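Adenylosuccinate lyase (Francisella tularensis subsp. tularensis SCHU S4, PDB 4EEI) probably cleaves adenylosuccinate to AMP and fumarate, and also releases fumarate from the succinyl-aminoimidazole-carboxamide ribotide of de novo purine synthesis. Local coordinates at residues H89-T93 against C188-T192; Q179-G185 against S210-I214. Residue numbers count along the deposited sequence, not the author numbering.

How the contacts relate
Contacts 1 and 2 adjoin each other, their centres about 9 Å apart, on the same side of the chain's centre. Their segments alternate in sequence: 89-93, 179-185, 188-192, then 210-214. The middle two share the loop between helices 151-173 and 192-202, so this one loop meets the approach to helix 94-131 in contact 1 and the approach to helix 217-244 in contact 2. The contacts touch through Leu190 CD1 and Phe180 O (3.4 Å) and through Thr93 CG2 and Gly182 O (3.5 Å). Thr93 OG1 and Gln212 NE2 also lie 3.6 Å apart, beside the bound succinate. Both contacts also meet the second subunit, in keeping with an active site assembled from several chains.

Contact 1 of 2, residues H89-T93 against C188-T192; sequences HFGVT and CILTT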
loop_
_atom_site.group_PDB
_atom_site.type_symbol
_atom_site.label_atom_id
_atom_site.label_comp_id
_atom_site.label_asym_id
_atom_site.label_seq_id
_atom_site.Cartn_x
_atom_site.Cartn_y
_atom_site.Cartn_z
ATOM N N HIS B 89 19.861 -10.088 -33.712
ATOM C CA HIS B 89 19.516 -10.757 -32.459
ATOM C C HIS B 89 20.408 -11.975 -32.202
ATOM O O HIS B 89 19.927 -13.083 -31.973
ATOM C CB HIS B 89 18.039 -11.155 -32.462
ATOM C CG HIS B 89 17.481 -11.416 -31.100
ATOM N ND1 HIS B 89 16.963 -10.416 -30.305
ATOM C CD2 HIS B 89 17.357 -12.563 -30.391
ATOM C CE1 HIS B 89 16.545 -10.936 -29.163
ATOM N NE2 HIS B 89 16.774 -12.237 -29.191
ATOM N N PHE B 90 21.715 -11.761 -32.246
ATOM C CA PHE B 90 22.664 -12.842 -32.076
ATOM C C PHE B 90 23.251 -12.773 -30.672
ATOM O O PHE B 90 23.695 -11.708 -30.239
ATOM C CB PHE B 90 23.760 -12.710 -33.135
ATOM C CG PHE B 90 24.761 -13.821 -33.128
ATOM C CD1 PHE B 90 25.943 -13.697 -32.415
ATOM C CD2 PHE B 90 24.540 -14.976 -33.861
ATOM C CE1 PHE B 90 26.881 -14.708 -32.421
ATOM C CE2 PHE B 90 25.476 -16.000 -33.868
ATOM C CZ PHE B 90 26.650 -15.866 -33.143
ATOM N N GLY B 91 23.222 -13.890 -29.951
ATOM C CA GLY B 91 23.857 -13.971 -28.644
ATOM C C GLY B 91 23.051 -13.392 -27.488
ATOM O O GLY B 91 23.196 -13.834 -26.342
ATOM N N VAL B 92 22.207 -12.409 -27.777
ATOM C CA VAL B 92 21.384 -11.786 -26.740
ATOM C C VAL B 92 20.224 -12.678 -26.327
ATOM O O VAL B 92 19.821 -13.570 -27.075
ATOM C CB VAL B 92 20.796 -10.445 -27.209
ATOM C CG1 VAL B 92 21.870 -9.379 -27.274
ATOM C CG2 VAL B 92 20.110 -10.599 -28.568
ATOM N N THR B 93 19.695 -12.437 -25.130
ATOM C CA THR B 93 18.415 -13.006 -24.730
ATOM C C THR B 93 17.351 -11.931 -25.001
ATOM O O THR B 93 17.695 -10.745 -25.102
ATOM C CB THR B 93 18.446 -13.429 -23.236
ATOM O OG1 THR B 93 17.299 -14.228 -22.928
ATOM C CG2 THR B 93 18.475 -12.209 -22.333
ATOM N N CYS B 188 27.385 -16.418 -22.578
ATOM C CA CYS B 188 27.760 -17.623 -23.321
ATOM C C CYS B 188 28.357 -17.248 -24.675
ATOM O O CYS B 188 29.400 -17.758 -25.081
ATOM C CB CYS B 188 26.542 -18.512 -23.569
ATOM S SG CYS B 188 26.966 -19.948 -24.619
ATOM N N ILE B 189 27.669 -16.356 -25.375
ATOM C CA ILE B 189 28.068 -15.965 -26.719
ATOM C C ILE B 189 28.723 -14.580 -26.721
ATOM O O ILE B 189 29.768 -14.365 -27.338
ATOM C CB ILE B 189 26.849 -15.946 -27.657
ATOM C CG1 ILE B 189 26.114 -17.285 -27.611
ATOM C CG2 ILE B 189 27.277 -15.609 -29.074
ATOM C CD1 ILE B 189 26.988 -18.465 -27.961
ATOM N N LEU B 190 28.094 -13.644 -26.027
ATOM C CA LEU B 190 28.584 -12.275 -25.964
ATOM C C LEU B 190 29.750 -12.162 -24.986
ATOM O O LEU B 190 29.990 -13.074 -24.198
ATOM C CB LEU B 190 27.454 -11.344 -25.529
ATOM C CG LEU B 190 26.177 -11.465 -26.359
ATOM C CD1 LEU B 190 25.062 -10.576 -25.789
ATOM C CD2 LEU B 190 26.464 -11.114 -27.803
ATOM N N THR B 191 30.480 -11.050 -25.053
ATOM C CA THR B 191 31.583 -10.790 -24.130
ATOM C C THR B 191 31.278 -9.485 -23.418
ATOM O O THR B 191 30.459 -8.701 -23.901
ATOM C CB THR B 191 32.924 -10.618 -24.863
ATOM O OG1 THR B 191 32.871 -9.450 -25.689
ATOM C CG2 THR B 191 33.268 -11.852 -25.714
ATOM N N THR B 192 31.934 -9.229 -22.287
ATOM C CA THR B 192 31.717 -7.948 -21.603
ATOM C C THR B 192 32.205 -6.771 -22.454
ATOM O O THR B 192 31.709 -5.654 -22.327
ATOM C CB THR B 192 32.361 -7.901 -20.209
ATOM O OG1 THR B 192 33.729 -8.313 -20.299
ATOM C CG2 THR B 192 31.601 -8.811 -19.239
HETATM O O HOH W 1 25.509 -14.527 -24.702
#
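Phe90 begins the contact. Its CA-to-CB bond runs sideways, yet the t rotamer carries the ring across to Ile189, with Phe90 CE1 3.5 Å from Ile189 CG2. The same flat, apolar ring meets His358 of the second subunit edge-to-face. Gly91 follows at the closest backbone approach, its CA 5.0 Å from the CA of Ile189 and 3.7 Å from Ile189 CB. A side chain could not fit here: a CB on Gly91 would lie only 2.6 Å from Leu190 CD2, and the positive phi of 81° also favours glycine. No direct hydrogen bond links the segments. Instead, a water donates to Gly91 O (2.9 Å) and accepts from Ile189 N (2.9 Å), satisfying two backbone groups that do not meet directly. Val92 points its CB away, but Val92 CG1 still reaches 3.7 Å from Leu190 CD1, while its branched side chain also packs on Ile97 of helix 94-131. Thr93, at the N-cap position of that helix, donates its backbone N to Asp96; its OG1 makes no capping bond but a weak hydrogen bond to succinate. This apolar, water-bridged packing of two helix-preceding loops thus lies beside the fumarate-binding Thr93-Ser94 corner of a lyase 1 family active site.

Contact 2 of 2, residues Q179-G185 against S210-I214; sequences QFSGAVG and STQVI. With AMP (adenosine monophosphate), chain O.
Two glutamines form the main cross-links. Gln179 NE2 donates to Gln212 O at 2.8 Å (164°), and Gln212 NE2 donates to Ala183 O at 2.9 Å (152°). Both have long amide side chains able to span neighbouring backbones: Gln179 is p at chi1 and t at chi2, with CB pointing toward 210-214, whereas Gln212 is t at both, its chi3 near 102° turning NE2 to Ala183 O and OE1 to AMP. Gln212 OE1 accepts from AMP N6 at 2.8 Å and also from Arg301. Ser181 OG lies 2.6 Å from Ser210 OG, two small hydroxyls suited to a buried, close approach.

Neither segment is regular helix or strand. Register is set by CA pairs Val184-Gln212 (4.3 Å) and Gly185-Thr211 (4.2 Å). A beta turn has Gly185 N bonded to Gly182 O at 3.2 Å; phi is positive both at Gly182 (84/-173°), where a CB would jam against Ser181 O, and at Gly185 (76/22°), where it favours glycine. A CB on Gly185 would clash with Ser210 O, which instead receives a CA-H...O contact from Gly185 CA (3.6 Å). Across from it, Thr211 OG1 accepts from Val213 N at 2.9 Å in an ST turn, and Thr211 N bonds to Val213 O at 2.9 Å. Apolar packing brings Gln179 CG to 3.6 Å from Ile214 CG1.

This loop pairing presents Gln212 to the adenine amino group of the AMP pocket. Asp96 of helix 94-131 binds the Ser181 and Gly182 nitrogens, Phe180 packs between helices 16-33 and 192-202, and strand 143-149 of the second subunit meets Ala183 and Val184.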
loop_
_atom_site.group_PDB
_atom_site.type_symbol
_atom_site.label_atom_id
_atom_site.label_comp_id
_atom_site.label_asym_id
_atom_site.label_seq_id
_atom_site.Cartn_x
_atom_site.Cartn_y
_atom_site.Cartn_z
ATOM N N GLN B 179 21.818 -3.842 -20.511
ATOM C CA GLN B 179 22.490 -5.128 -20.372
ATOM C C GLN B 179 22.591 -5.827 -21.716
ATOM O O GLN B 179 21.670 -5.767 -22.528
ATOM C CB GLN B 179 21.746 -6.038 -19.379
ATOM C CG GLN B 179 20.287 -6.325 -19.783
ATOM C CD GLN B 179 19.790 -7.685 -19.305
ATOM O OE1 GLN B 179 20.565 -8.507 -18.823
ATOM N NE2 GLN B 179 18.490 -7.924 -19.446
ATOM N N PHE B 180 23.720 -6.487 -21.950
ATOM C CA PHE B 180 23.826 -7.417 -23.063
ATOM C C PHE B 180 24.606 -8.622 -22.550
ATOM O O PHE B 180 25.760 -8.838 -22.923
ATOM C CB PHE B 180 24.531 -6.766 -24.259
ATOM C CG PHE B 180 23.822 -5.548 -24.798
ATOM C CD1 PHE B 180 22.855 -5.675 -25.786
ATOM C CD2 PHE B 180 24.135 -4.278 -24.328
ATOM C CE1 PHE B 180 22.199 -4.559 -26.293
ATOM C CE2 PHE B 180 23.482 -3.140 -24.833
ATOM C CZ PHE B 180 22.515 -3.286 -25.813
ATOM N N SER B 181 23.969 -9.395 -21.672
ATOM C CA SER B 181 24.664 -10.442 -20.932
ATOM C C SER B 181 24.195 -11.854 -21.291
ATOM O O SER B 181 24.733 -12.837 -20.792
ATOM C CB SER B 181 24.522 -10.200 -19.425
ATOM O OG SER B 181 23.165 -10.044 -19.049
ATOM N N GLY B 182 23.187 -11.965 -22.147
ATOM C CA GLY B 182 22.732 -13.281 -22.560
ATOM C C GLY B 182 21.752 -13.909 -21.579
ATOM O O GLY B 182 21.325 -13.272 -20.613
ATOM N N ALA B 183 21.419 -15.171 -21.836
ATOM C CA ALA B 183 20.306 -15.879 -21.195
ATOM C C ALA B 183 20.140 -15.678 -19.684
ATOM O O ALA B 183 19.036 -15.407 -19.223
ATOM C CB ALA B 183 20.380 -17.371 -21.526
ATOM N N VAL B 184 21.214 -15.850 -18.915
ATOM C CA VAL B 184 21.139 -15.649 -17.469
ATOM C C VAL B 184 22.290 -14.797 -16.938
ATOM O O VAL B 184 22.783 -15.023 -15.834
ATOM C CB VAL B 184 21.072 -16.989 -16.700
ATOM C CG1 VAL B 184 19.767 -17.689 -16.991
ATOM C CG2 VAL B 184 22.245 -17.890 -17.070
ATOM N N GLY B 185 22.723 -13.824 -17.734
ATOM C CA GLY B 185 23.774 -12.918 -17.302
ATOM C C GLY B 185 25.134 -13.571 -17.352
ATOM O O GLY B 185 26.068 -13.138 -16.676
ATOM N N SER B 210 23.703 -8.320 -13.970
ATOM C CA SER B 210 22.427 -8.614 -14.604
ATOM C C SER B 210 22.137 -10.108 -14.560
ATOM O O SER B 210 23.047 -10.921 -14.415
ATOM C CB SER B 210 22.422 -8.120 -16.051
ATOM O OG SER B 210 23.456 -8.733 -16.799
ATOM N N THR B 211 20.864 -10.463 -14.685
ATOM C CA THR B 211 20.476 -11.854 -14.843
ATOM C C THR B 211 20.078 -12.109 -16.291
ATOM O O THR B 211 20.701 -11.581 -17.208
ATOM C CB THR B 211 19.322 -12.242 -13.898
ATOM O OG1 THR B 211 18.256 -11.294 -14.018
ATOM C CG2 THR B 211 19.805 -12.276 -12.457
ATOM N N GLN B 212 18.903 -12.697 -16.471
ATOM C CA GLN B 212 18.223 -12.567 -17.742
ATOM C C GLN B 212 17.789 -11.111 -17.850
ATOM O O GLN B 212 17.779 -10.531 -18.933
ATOM C CB GLN B 212 17.015 -13.498 -17.827
ATOM C CG GLN B 212 16.302 -13.445 -19.168
ATOM C CD GLN B 212 15.518 -14.706 -19.467
ATOM O OE1 GLN B 212 14.297 -14.737 -19.330
ATOM N NE2 GLN B 212 16.219 -15.755 -19.881
ATOM N N VAL B 213 17.407 -10.539 -16.712
ATOM C CA VAL B 213 16.813 -9.209 -16.666
ATOM C C VAL B 213 17.721 -8.218 -15.946
ATOM O O VAL B 213 18.657 -8.610 -15.252
ATOM C CB VAL B 213 15.442 -9.227 -15.966
ATOM C CG1 VAL B 213 14.453 -10.066 -16.759
ATOM C CG2 VAL B 213 15.581 -9.754 -14.547
ATOM N N ILE B 214 17.432 -6.934 -16.117
ATOM C CA ILE B 214 17.997 -5.895 -15.263
ATOM C C ILE B 214 17.182 -5.919 -13.975
ATOM O O ILE B 214 15.957 -6.057 -14.032
ATOM C CB ILE B 214 17.866 -4.535 -15.959
ATOM C CG1 ILE B 214 18.934 -4.408 -17.055
ATOM C CG2 ILE B 214 17.963 -3.382 -14.969
ATOM C CD1 ILE B 214 18.858 -3.110 -17.843
HETATM P P AMP O . 3.010 -10.555 -20.976
HETATM O O1P AMP O . 1.640 -10.263 -21.531
HETATM O O2P AMP O . 3.013 -11.449 -19.764
HETATM O O3P AMP O . 3.903 -9.346 -20.859
HETATM O "O5'" AMP O . 3.714 -11.443 -22.119
HETATM C "C5'" AMP O . 5.111 -11.727 -22.063
HETATM C "C4'" AMP O . 5.602 -12.136 -23.446
HETATM O "O4'" AMP O . 7.002 -12.426 -23.406
HETATM C "C3'" AMP O . 4.899 -13.393 -23.932
HETATM O "O3'" AMP O . 4.468 -13.191 -25.278
HETATM C "C2'" AMP O . 5.955 -14.476 -23.898
HETATM O "O2'" AMP O . 5.808 -15.372 -25.000
HETATM C "C1'" AMP O . 7.258 -13.703 -23.994
HETATM N N9 AMP O . 8.349 -14.410 -23.283
HETATM C C8 AMP O . 8.320 -15.686 -22.862
HETATM N N7 AMP O . 9.482 -16.024 -22.253
HETATM C C5 AMP O . 10.282 -14.944 -22.282
HETATM C C6 AMP O . 11.647 -14.614 -21.814
HETATM N N6 AMP O . 12.407 -15.534 -21.177
HETATM N N1 AMP O . 12.103 -13.365 -22.047
HETATM C C2 AMP O . 11.356 -12.442 -22.680
HETATM N N3 AMP O . 10.111 -12.672 -23.130
HETATM C C4 AMP O . 9.529 -13.883 -22.965
#